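Local coordinates for protein acyl-coenzyme A oxidase (Caenorhabditis elegans, PDB 5K3J) that catalyses the FAD-dependent desaturation of ascaroside-CoA thioesters with a five-carbon omega side chain, the first step of their shortening by peroxisomal beta-oxidation in pheromone biosynthesis, at residues V290-R293 and S294-M298; I284-S287 and G288-K291. All coordinates share one frame; numbering follows the deposited sequence.

In the fold
Followed from the N terminus, the chain leaves strand 276-277, runs through a loop and turns into helix 287-315. Contact 2 lies at this entry, joining the end of the loop (284-287) to the first turn of the helix (288-291). Contact 1 (290-293 with 294-298) continues one turn further along the same helix. Neither closes a long loop, and they neither nest nor cross; they overlap at Val290 and Lys291, with centres about 11 Å apart. Both touch the same bound ascaroside-CoA: contact 2 meets its diphosphate and cysteamine parts, contact 1 its pantetheine amide and acyl chain. Helices 112-125 and 343-363 pack against both.

Contact 1: V290-R293 and S294-M298; sequences VKIR and SQMAM. With 6QA (~{S}-[2-[3-[[(2~{R})-4-[[[(2~{R},3~{S},4~{R},5~{R})-5-(6-aminopurin-9-yl)-4-oxidanyl-3-phosphonooxy-oxolan-2-yl]methoxy-oxidanyl-phosphoryl]oxy-oxidanyl-phosphoryl]oxy-3,3-dimethyl-2-oxidanyl-butanoyl]amino]propanoylamino]ethyl] 5-[(2~{R},3~{R},5~{R},6~{S})-6-methyl-3,5-bis(oxidanyl)oxan-2-yl]oxypentanethioate), chain E.
Ser294 N donates to Val290 O across one helical turn, at 2.9 Å and with an N-H...O angle of 160°, whereas the amides of Gln295 and Met296 make only weak bonds to the carbonyls before them and the helix kinks just beyond. The hydroxyl of Ser294 turns back along the same turn. With chi1 at 58°, Ser294 OG sits between the backbone N and the carbonyl carbon, 2.8 Å from Val290 O and 2.6 Å from Lys291 O, within hydrogen-bonding distance of both. Serine suits this buried place because its short polar arm finds acceptors within its own helix while its side chain touches Thr385 of helix 379-405.

On another side, Ile292 and Met296 pack obliquely, Ile292 CG2 4.1 Å from Met296 SD. The same Ile292 CG2 lies 3.8 Å from C05 of the bound ascaroside-CoA, the last carbon of the acyl chain before the glycosidic oxygen O04, so the branched side chain offers that chain an apolar wall. Arg293 reaches a different part of the ligand. It is extended from CG to NE, which carries the guanidinium to the pantetheine amide: Arg293 NH2 lies 2.6 Å from O57, the amide oxygen, which stands oblique to the guanidinium plane. NE donates to the carbonyl of Ala432, a changed residue at the position predicted to hold the proton acceptor, tethering the group by its inner nitrogen. Lys291 forms a salt bridge with Glu93 through NZ, and the side chain of Gln295 adjoins that of Glu299, a determinant of substrate specificity.

One turn of helix thus presents an apolar surface to the acyl chain and a cationic one to the amide; the positive charge of Arg293 would probably polarise that carbonyl and help to hold the pantetheine arm.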
ATOM      1  N   VAL A 290       1.885  25.232  -2.637  1.00 37.07           N
ATOM      2  CA  VAL A 290       1.734  25.087  -4.079  1.00 33.40           C
ATOM      3  C   VAL A 290       3.055  24.690  -4.733  1.00 30.43           C
ATOM      4  O   VAL A 290       3.064  23.991  -5.745  1.00 27.34           O
ATOM      5  CB  VAL A 290       1.182  26.392  -4.710  1.00 32.84           C
ATOM      6  CG1 VAL A 290       1.143  26.307  -6.236  1.00 29.99           C
ATOM      7  CG2 VAL A 290      -0.203  26.686  -4.165  1.00 30.19           C
ATOM      8  N   LYS A 291       4.171  25.111  -4.148  1.00 37.32           N
ATOM      9  CA  LYS A 291       5.471  24.712  -4.677  1.00 40.98           C
ATOM     10  C   LYS A 291       5.630  23.198  -4.588  1.00 41.98           C
ATOM     11  O   LYS A 291       6.078  22.555  -5.539  1.00 40.38           O
ATOM     12  CB  LYS A 291       6.620  25.396  -3.936  1.00 40.65           C
ATOM     13  CG  LYS A 291       7.970  25.103  -4.572  1.00 40.29           C
ATOM     14  CD  LYS A 291       9.119  25.501  -3.676  1.00 43.82           C
ATOM     15  CE  LYS A 291      10.133  24.371  -3.572  1.00 51.79           C
ATOM     16  NZ  LYS A 291      10.572  23.878  -4.909  1.00 55.89           N
ATOM     17  N   ILE A 292       5.250  22.638  -3.442  1.00 42.45           N
ATOM     18  CA  ILE A 292       5.307  21.197  -3.229  1.00 37.57           C
ATOM     19  C   ILE A 292       4.393  20.464  -4.207  1.00 36.47           C
ATOM     20  O   ILE A 292       4.836  19.562  -4.916  1.00 38.04           O
ATOM     21  CB  ILE A 292       4.907  20.815  -1.790  1.00 38.54           C
ATOM     22  CG1 ILE A 292       5.880  21.430  -0.779  1.00 41.64           C
ATOM     23  CG2 ILE A 292       4.846  19.300  -1.640  1.00 39.94           C
ATOM     24  CD1 ILE A 292       7.322  21.017  -0.983  1.00 44.34           C
ATOM     25  N   ARG A 293       3.124  20.867  -4.241  1.00 31.80           N
ATOM     26  CA  ARG A 293       2.119  20.236  -5.098  1.00 31.75           C
ATOM     27  C   ARG A 293       2.505  20.268  -6.571  1.00 35.20           C
ATOM     28  O   ARG A 293       2.313  19.290  -7.296  1.00 38.65           O
ATOM     29  CB  ARG A 293       0.760  20.916  -4.917  1.00 28.21           C
ATOM     30  CG  ARG A 293       0.107  20.690  -3.564  1.00 28.47           C
ATOM     31  CD  ARG A 293      -1.115  21.586  -3.406  1.00 29.74           C
ATOM     32  NE  ARG A 293      -1.752  21.423  -2.105  1.00 29.24           N
ATOM     33  CZ  ARG A 293      -2.416  22.385  -1.472  1.00 27.62           C
ATOM     34  NH1 ARG A 293      -2.529  23.590  -2.013  1.00 30.32           N
ATOM     35  NH2 ARG A 293      -2.964  22.141  -0.292  1.00 28.25           N
ATOM     36  N   SER A 294       3.034  21.403  -7.014  1.00 39.92           N
ATOM     37  CA  SER A 294       3.514  21.537  -8.381  1.00 46.75           C
ATOM     38  C   SER A 294       4.673  20.579  -8.639  1.00 48.45           C
ATOM     39  O   SER A 294       4.829  20.055  -9.741  1.00 47.59           O
ATOM     40  CB  SER A 294       3.948  22.980  -8.660  1.00 44.08           C
ATOM     41  OG  SER A 294       4.960  23.395  -7.756  1.00 41.93           O
ATOM     42  N   GLN A 295       5.463  20.333  -7.601  1.00 54.30           N
ATOM     43  CA  GLN A 295       6.707  19.587  -7.739  1.00 52.13           C
ATOM     44  C   GLN A 295       6.535  18.064  -7.694  1.00 50.77           C
ATOM     45  O   GLN A 295       7.336  17.333  -8.275  1.00 52.73           O
ATOM     46  CB  GLN A 295       7.687  20.048  -6.649  1.00 56.91           C
ATOM     47  CG  GLN A 295       9.000  19.292  -6.578  1.00 63.77           C
ATOM     48  CD  GLN A 295       9.023  18.283  -5.446  1.00 68.88           C
ATOM     49  OE1 GLN A 295       7.990  17.979  -4.850  1.00 68.55           O
ATOM     50  NE2 GLN A 295      10.208  17.765  -5.138  1.00 67.52           N
ATOM     51  N   MET A 296       5.491  17.577  -7.034  1.00 53.62           N
ATOM     52  CA  MET A 296       5.401  16.135  -6.786  1.00 49.48           C
ATOM     53  C   MET A 296       4.877  15.313  -7.961  1.00 49.19           C
ATOM     54  O   MET A 296       4.846  14.093  -7.888  1.00 56.05           O
ATOM     55  CB  MET A 296       4.548  15.856  -5.544  1.00 45.54           C
ATOM     56  CG  MET A 296       3.373  16.786  -5.342  1.00 47.23           C
ATOM     57  SD  MET A 296       2.631  16.520  -3.718  1.00 41.84           S
ATOM     58  CE  MET A 296       2.242  14.777  -3.832  1.00 39.10           C
ATOM     59  N   ALA A 297       4.475  15.963  -9.046  1.00 32.25           N
ATOM     60  CA  ALA A 297       4.213  15.216 -10.269  1.00 28.27           C
ATOM     61  C   ALA A 297       5.546  14.667 -10.768  1.00 29.83           C
ATOM     62  O   ALA A 297       5.644  13.515 -11.192  1.00 27.49           O
ATOM     63  CB  ALA A 297       3.548  16.085 -11.325  1.00 27.31           C
ATOM     64  N   MET A 298       6.570  15.511 -10.690  1.00 43.97           N
ATOM     65  CA  MET A 298       7.939  15.132 -11.002  1.00 46.63           C
ATOM     66  C   MET A 298       8.445  14.056 -10.047  1.00 45.90           C
ATOM     67  O   MET A 298       8.971  13.030 -10.475  1.00 46.17           O
ATOM     68  CB  MET A 298       8.843  16.358 -10.929  1.00 50.77           C
ATOM     69  CG  MET A 298      10.319  16.053 -11.040  1.00 55.31           C
ATOM     70  SD  MET A 298      10.779  15.500 -12.685  1.00 58.16           S
ATOM     71  CE  MET A 298      10.377  16.966 -13.630  1.00 58.08           C
TER
HETATM   72  P26 6QA E 703      -9.033  27.591   3.745  1.00 90.58           P
HETATM   73  P29 6QA E 703     -11.221  29.365   2.664  1.00 86.58           P
HETATM   74  P50 6QA E 703     -13.965  28.778  -3.768  1.00112.46           P
HETATM   75  O01 6QA E 703       7.812  14.777  -0.830  1.00 50.87           O
HETATM   76  C02 6QA E 703       7.888  16.132  -0.334  1.00 45.64           C
HETATM   77  C03 6QA E 703       7.599  15.958   1.166  1.00 45.10           C
HETATM   78  O04 6QA E 703       7.337  17.141   1.769  1.00 44.72           O
HETATM   79  C05 6QA E 703       6.054  17.647   1.584  1.00 47.76           C
HETATM   80  C06 6QA E 703       5.399  17.805   2.984  1.00 47.56           C
HETATM   81  C07 6QA E 703       4.435  19.013   2.916  1.00 48.76           C
HETATM   82  C08 6QA E 703       4.242  19.568   4.326  1.00 49.84           C
HETATM   83  C09 6QA E 703       2.822  19.549   4.712  1.00 49.74           C
HETATM   84  S10 6QA E 703       2.201  21.189   5.351  1.00 51.99           S
HETATM   85  C11 6QA E 703       0.693  21.777   4.531  1.00 46.57           C
HETATM   86  C12 6QA E 703      -0.071  20.749   3.749  1.00 43.07           C
HETATM   87  N13 6QA E 703      -1.425  20.822   4.153  1.00 45.35           N
HETATM   88  C14 6QA E 703      -2.470  21.211   3.229  1.00 49.09           C
HETATM   89  C15 6QA E 703      -3.965  21.266   3.707  1.00 54.71           C
HETATM   90  C16 6QA E 703      -4.487  22.720   3.453  1.00 59.95           C
HETATM   91  N17 6QA E 703      -5.820  22.717   2.822  1.00 65.17           N
HETATM   92  C18 6QA E 703      -6.659  23.911   2.992  1.00 73.70           C
HETATM   93  C19 6QA E 703      -8.044  23.941   2.348  1.00 80.37           C
HETATM   94  O20 6QA E 703      -8.333  22.670   1.811  1.00 82.15           O
HETATM   95  C21 6QA E 703      -8.127  25.005   1.218  1.00 83.77           C
HETATM   96  C22 6QA E 703      -9.664  24.980   0.808  1.00 85.34           C
HETATM   97  C23 6QA E 703      -7.151  24.605   0.062  1.00 78.42           C
HETATM   98  C24 6QA E 703      -7.778  26.433   1.628  1.00 86.07           C
HETATM   99  O25 6QA E 703      -8.922  27.143   2.145  1.00 84.07           O
HETATM  100  O27 6QA E 703      -9.064  26.390   4.703  1.00 84.95           O
HETATM  101  O28 6QA E 703     -10.479  28.489   3.870  1.00 95.15           O
HETATM  102  O30 6QA E 703     -11.047  30.847   3.014  1.00 79.34           O
HETATM  103  O31 6QA E 703     -10.548  28.952   1.181  1.00 91.89           O
HETATM  104  C32 6QA E 703     -11.313  28.490   0.133  1.00 89.34           C
HETATM  105  C33 6QA E 703     -11.454  29.682  -0.904  1.00 92.10           C
HETATM  106  O34 6QA E 703     -10.341  30.290  -1.053  1.00 92.25           O
HETATM  107  C35 6QA E 703      -9.789  30.065  -2.566  1.00 88.92           C
HETATM  108  N36 6QA E 703      -8.422  29.522  -2.492  1.00 85.42           N
HETATM  109  C37 6QA E 703      -8.008  28.547  -1.677  1.00 89.93           C
HETATM  110  N38 6QA E 703      -6.710  28.296  -1.849  1.00 81.66           N
HETATM  111  C39 6QA E 703      -6.251  29.145  -2.813  1.00 81.50           C
HETATM  112  C40 6QA E 703      -7.330  29.931  -3.220  1.00 84.99           C
HETATM  113  N41 6QA E 703      -7.139  30.875  -4.182  1.00 86.01           N
HETATM  114  C42 6QA E 703      -5.933  31.035  -4.727  1.00 85.72           C
HETATM  115  N43 6QA E 703      -4.866  30.298  -4.356  1.00 81.54           N
HETATM  116  C44 6QA E 703      -4.979  29.359  -3.417  1.00 81.58           C
HETATM  117  N45 6QA E 703      -3.818  28.558  -3.013  1.00 77.48           N
HETATM  118  C46 6QA E 703     -10.611  29.270  -3.179  1.00 91.30           C
HETATM  119  O47 6QA E 703     -11.059  29.878  -4.474  1.00 96.43           O
HETATM  120  C48 6QA E 703     -11.822  29.075  -2.270  1.00 96.39           C
HETATM  121  O49 6QA E 703     -12.954  29.698  -2.780  1.00100.31           O
HETATM  122  O51 6QA E 703     -15.294  28.624  -3.089  1.00 94.74           O
HETATM  123  O52 6QA E 703     -13.338  27.396  -4.017  1.00101.91           O
HETATM  124  O53 6QA E 703     -14.119  29.462  -5.099  1.00 99.62           O
HETATM  125  O54 6QA E 703     -12.690  29.024   2.638  1.00 84.32           O
HETATM  126  O55 6QA E 703      -7.868  28.490   4.113  1.00 93.63           O
HETATM  127  O56 6QA E 703      -6.265  24.835   3.640  1.00 68.79           O
HETATM  128  O57 6QA E 703      -2.227  21.500   2.105  1.00 52.24           O
HETATM  129  O58 6QA E 703       2.208  18.495   4.604  1.00 46.08           O
HETATM  130  O59 6QA E 703       8.732  15.362   1.853  1.00 41.16           O
HETATM  131  C60 6QA E 703       9.939  16.113   1.675  1.00 40.44           C
HETATM  132  C61 6QA E 703      10.942  15.375   2.532  1.00 39.77           C
HETATM  133  C62 6QA E 703      10.308  16.213   0.171  1.00 44.63           C
HETATM  134  C63 6QA E 703       9.199  16.740  -0.636  1.00 44.83           C
HETATM  135  O64 6QA E 703      11.456  17.120   0.019  1.00 49.78           O

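Contact 2: I284-S287 and G288-K291; sequences IGYS and GMVK. With 6QA (~{S}-[2-[3-[[(2~{R})-4-[[[(2~{R},3~{S},4~{R},5~{R})-5-(6-aminopurin-9-yl)-4-oxidanyl-3-phosphonooxy-oxolan-2-yl]methoxy-oxidanyl-phosphoryl]oxy-oxidanyl-phosphoryl]oxy-3,3-dimethyl-2-oxidanyl-butanoyl]amino]propanoylamino]ethyl] 5-[(2~{R},3~{R},5~{R},6~{S})-6-methyl-3,5-bis(oxidanyl)oxan-2-yl]oxypentanethioate), chain E.
Tyr286 and Met289 form a Met-aromatic contact beside the substrate, their side chains running side by side in the same direction. Met289 SD lies 5.4 Å from the centroid of the Tyr286 ring, obliquely at 32° from its normal, and Met289 CE is 3.8 Å from Tyr286 CB. The methionine chain bends at chi2 and chi3, letting the thioether fit the tyrosine on one side and the ligand on the other: Met289 CG is 3.6 Å from C11 in the cysteamine arm of the ascaroside-CoA.

Tyr286 is the N-cap of helix 287-315, the first of the acyl-CoA oxidase C-alpha1 region, which starts here at the substrate-binding site. Its carbonyl receives weak bonds from the amides of Met289 and Val290, while Ser287 O takes a regular helical bond from Lys291 N at 3.2 Å. The ring, with CG anti to the carbonyl carbon (chi1 -60°), projects away so that the hydroxyl reaches the diphosphate. There OH donates to O55, at the ring edge and in its plane; the modelled separation is too short to take literally. Tyrosine suits this place by joining a long apolar body to a polar tip, while the small Ser287, which touches helix 112-125, hydrogen-bonds through OG to Tyr363 OH of helix 343-363.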
ATOM      1  N   ILE A 284      -2.050  34.489  -0.513  1.00 91.12           N
ATOM      2  CA  ILE A 284      -0.670  34.559  -0.973  1.00 88.90           C
ATOM      3  C   ILE A 284       0.246  33.726  -0.084  1.00 85.72           C
ATOM      4  O   ILE A 284       1.356  33.368  -0.477  1.00 79.97           O
ATOM      5  CB  ILE A 284      -0.155  36.017  -1.018  1.00 89.56           C
ATOM      6  CG1 ILE A 284      -0.724  36.838   0.149  1.00 90.15           C
ATOM      7  CG2 ILE A 284      -0.518  36.662  -2.348  1.00 89.90           C
ATOM      8  CD1 ILE A 284       0.045  36.709   1.458  1.00 89.93           C
ATOM      9  N   GLY A 285      -0.233  33.409   1.114  1.00 57.69           N
ATOM     10  CA  GLY A 285       0.581  32.739   2.110  1.00 56.31           C
ATOM     11  C   GLY A 285       0.714  31.247   1.890  1.00 52.45           C
ATOM     12  O   GLY A 285       1.655  30.623   2.382  1.00 43.11           O
ATOM     13  N   TYR A 286      -0.222  30.669   1.145  1.00 72.32           N
ATOM     14  CA  TYR A 286      -0.202  29.231   0.891  1.00 75.56           C
ATOM     15  C   TYR A 286       0.794  28.882  -0.216  1.00 66.97           C
ATOM     16  O   TYR A 286       0.808  27.756  -0.710  1.00 63.03           O
ATOM     17  CB  TYR A 286      -1.596  28.714   0.505  1.00 81.46           C
ATOM     18  CG  TYR A 286      -2.690  28.910   1.540  1.00 92.99           C
ATOM     19  CD1 TYR A 286      -2.408  29.405   2.809  1.00 98.84           C
ATOM     20  CD2 TYR A 286      -4.012  28.589   1.243  1.00 93.38           C
ATOM     21  CE1 TYR A 286      -3.412  29.586   3.746  1.00 95.20           C
ATOM     22  CE2 TYR A 286      -5.020  28.763   2.175  1.00 93.08           C
ATOM     23  CZ  TYR A 286      -4.715  29.261   3.423  1.00 97.53           C
ATOM     24  OH  TYR A 286      -5.722  29.432   4.346  1.00 96.74           O
ATOM     25  N   SER A 287       1.623  29.851  -0.595  1.00 53.19           N
ATOM     26  CA  SER A 287       2.541  29.692  -1.718  1.00 59.77           C
ATOM     27  C   SER A 287       3.517  28.533  -1.544  1.00 60.36           C
ATOM     28  O   SER A 287       3.904  27.894  -2.520  1.00 57.47           O
ATOM     29  CB  SER A 287       3.328  30.982  -1.942  1.00 61.85           C
ATOM     30  OG  SER A 287       4.282  30.811  -2.976  1.00 64.15           O
ATOM     31  N   GLY A 288       3.922  28.279  -0.305  1.00 97.84           N
ATOM     32  CA  GLY A 288       4.848  27.198  -0.020  1.00 97.58           C
ATOM     33  C   GLY A 288       4.237  25.851  -0.348  1.00 99.94           C
ATOM     34  O   GLY A 288       4.915  24.947  -0.839  1.00107.64           O
ATOM     35  N   MET A 289       2.942  25.724  -0.080  1.00 53.75           N
ATOM     36  CA  MET A 289       2.213  24.494  -0.350  1.00 53.15           C
ATOM     37  C   MET A 289       2.133  24.194  -1.843  1.00 49.60           C
ATOM     38  O   MET A 289       2.291  23.047  -2.260  1.00 44.67           O
ATOM     39  CB  MET A 289       0.805  24.577   0.237  1.00 58.69           C
ATOM     40  CG  MET A 289       0.640  23.857   1.560  1.00 65.44           C
ATOM     41  SD  MET A 289      -0.529  24.699   2.643  1.00 74.39           S
ATOM     42  CE  MET A 289      -1.851  25.084   1.496  1.00 79.81           C
ATOM     43  N   VAL A 290       1.885  25.232  -2.637  1.00 37.07           N
ATOM     44  CA  VAL A 290       1.734  25.087  -4.079  1.00 33.40           C
ATOM     45  C   VAL A 290       3.055  24.690  -4.733  1.00 30.43           C
ATOM     46  O   VAL A 290       3.064  23.991  -5.745  1.00 27.34           O
ATOM     47  CB  VAL A 290       1.182  26.392  -4.710  1.00 32.84           C
ATOM     48  CG1 VAL A 290       1.143  26.307  -6.236  1.00 29.99           C
ATOM     49  CG2 VAL A 290      -0.203  26.686  -4.165  1.00 30.19           C
ATOM     50  N   LYS A 291       4.171  25.111  -4.148  1.00 37.32           N
ATOM     51  CA  LYS A 291       5.471  24.712  -4.677  1.00 40.98           C
ATOM     52  C   LYS A 291       5.630  23.198  -4.588  1.00 41.98           C
ATOM     53  O   LYS A 291       6.078  22.555  -5.539  1.00 40.38           O
ATOM     54  CB  LYS A 291       6.620  25.396  -3.936  1.00 40.65           C
ATOM     55  CG  LYS A 291       7.970  25.103  -4.572  1.00 40.29           C
ATOM     56  CD  LYS A 291       9.119  25.501  -3.676  1.00 43.82           C
ATOM     57  CE  LYS A 291      10.133  24.371  -3.572  1.00 51.79           C
ATOM     58  NZ  LYS A 291      10.572  23.878  -4.909  1.00 55.89           N
TER
HETATM   59  P26 6QA E 703      -9.033  27.591   3.745  1.00 90.58           P
HETATM   60  P29 6QA E 703     -11.221  29.365   2.664  1.00 86.58           P
HETATM   61  P50 6QA E 703     -13.965  28.778  -3.768  1.00112.46           P
HETATM   62  O01 6QA E 703       7.812  14.777  -0.830  1.00 50.87           O
HETATM   63  C02 6QA E 703       7.888  16.132  -0.334  1.00 45.64           C
HETATM   64  C03 6QA E 703       7.599  15.958   1.166  1.00 45.10           C
HETATM   65  O04 6QA E 703       7.337  17.141   1.769  1.00 44.72           O
HETATM   66  C05 6QA E 703       6.054  17.647   1.584  1.00 47.76           C
HETATM   67  C06 6QA E 703       5.399  17.805   2.984  1.00 47.56           C
HETATM   68  C07 6QA E 703       4.435  19.013   2.916  1.00 48.76           C
HETATM   69  C08 6QA E 703       4.242  19.568   4.326  1.00 49.84           C
HETATM   70  C09 6QA E 703       2.822  19.549   4.712  1.00 49.74           C
HETATM   71  S10 6QA E 703       2.201  21.189   5.351  1.00 51.99           S
HETATM   72  C11 6QA E 703       0.693  21.777   4.531  1.00 46.57           C
HETATM   73  C12 6QA E 703      -0.071  20.749   3.749  1.00 43.07           C
HETATM   74  N13 6QA E 703      -1.425  20.822   4.153  1.00 45.35           N
HETATM   75  C14 6QA E 703      -2.470  21.211   3.229  1.00 49.09           C
HETATM   76  C15 6QA E 703      -3.965  21.266   3.707  1.00 54.71           C
HETATM   77  C16 6QA E 703      -4.487  22.720   3.453  1.00 59.95           C
HETATM   78  N17 6QA E 703      -5.820  22.717   2.822  1.00 65.17           N
HETATM   79  C18 6QA E 703      -6.659  23.911   2.992  1.00 73.70           C
HETATM   80  C19 6QA E 703      -8.044  23.941   2.348  1.00 80.37           C
HETATM   81  O20 6QA E 703      -8.333  22.670   1.811  1.00 82.15           O
HETATM   82  C21 6QA E 703      -8.127  25.005   1.218  1.00 83.77           C
HETATM   83  C22 6QA E 703      -9.664  24.980   0.808  1.00 85.34           C
HETATM   84  C23 6QA E 703      -7.151  24.605   0.062  1.00 78.42           C
HETATM   85  C24 6QA E 703      -7.778  26.433   1.628  1.00 86.07           C
HETATM   86  O25 6QA E 703      -8.922  27.143   2.145  1.00 84.07           O
HETATM   87  O27 6QA E 703      -9.064  26.390   4.703  1.00 84.95           O
HETATM   88  O28 6QA E 703     -10.479  28.489   3.870  1.00 95.15           O
HETATM   89  O30 6QA E 703     -11.047  30.847   3.014  1.00 79.34           O
HETATM   90  O31 6QA E 703     -10.548  28.952   1.181  1.00 91.89           O
HETATM   91  C32 6QA E 703     -11.313  28.490   0.133  1.00 89.34           C
HETATM   92  C33 6QA E 703     -11.454  29.682  -0.904  1.00 92.10           C
HETATM   93  O34 6QA E 703     -10.341  30.290  -1.053  1.00 92.25           O
HETATM   94  C35 6QA E 703      -9.789  30.065  -2.566  1.00 88.92           C
HETATM   95  N36 6QA E 703      -8.422  29.522  -2.492  1.00 85.42           N
HETATM   96  C37 6QA E 703      -8.008  28.547  -1.677  1.00 89.93           C
HETATM   97  N38 6QA E 703      -6.710  28.296  -1.849  1.00 81.66           N
HETATM   98  C39 6QA E 703      -6.251  29.145  -2.813  1.00 81.50           C
HETATM   99  C40 6QA E 703      -7.330  29.931  -3.220  1.00 84.99           C
HETATM  100  N41 6QA E 703      -7.139  30.875  -4.182  1.00 86.01           N
HETATM  101  C42 6QA E 703      -5.933  31.035  -4.727  1.00 85.72           C
HETATM  102  N43 6QA E 703      -4.866  30.298  -4.356  1.00 81.54           N
HETATM  103  C44 6QA E 703      -4.979  29.359  -3.417  1.00 81.58           C
HETATM  104  N45 6QA E 703      -3.818  28.558  -3.013  1.00 77.48           N
HETATM  105  C46 6QA E 703     -10.611  29.270  -3.179  1.00 91.30           C
HETATM  106  O47 6QA E 703     -11.059  29.878  -4.474  1.00 96.43           O
HETATM  107  C48 6QA E 703     -11.822  29.075  -2.270  1.00 96.39           C
HETATM  108  O49 6QA E 703     -12.954  29.698  -2.780  1.00100.31           O
HETATM  109  O51 6QA E 703     -15.294  28.624  -3.089  1.00 94.74           O
HETATM  110  O52 6QA E 703     -13.338  27.396  -4.017  1.00101.91           O
HETATM  111  O53 6QA E 703     -14.119  29.462  -5.099  1.00 99.62           O
HETATM  112  O54 6QA E 703     -12.690  29.024   2.638  1.00 84.32           O
HETATM  113  O55 6QA E 703      -7.868  28.490   4.113  1.00 93.63           O
HETATM  114  O56 6QA E 703      -6.265  24.835   3.640  1.00 68.79           O
HETATM  115  O57 6QA E 703      -2.227  21.500   2.105  1.00 52.24           O
HETATM  116  O58 6QA E 703       2.208  18.495   4.604  1.00 46.08           O
HETATM  117  O59 6QA E 703       8.732  15.362   1.853  1.00 41.16           O
HETATM  118  C60 6QA E 703       9.939  16.113   1.675  1.00 40.44           C
HETATM  119  C61 6QA E 703      10.942  15.375   2.532  1.00 39.77           C
HETATM  120  C62 6QA E 703      10.308  16.213   0.171  1.00 44.63           C
HETATM  121  C63 6QA E 703       9.199  16.740  -0.636  1.00 44.83           C
HETATM  122  O64 6QA E 703      11.456  17.120   0.019  1.00 49.78           O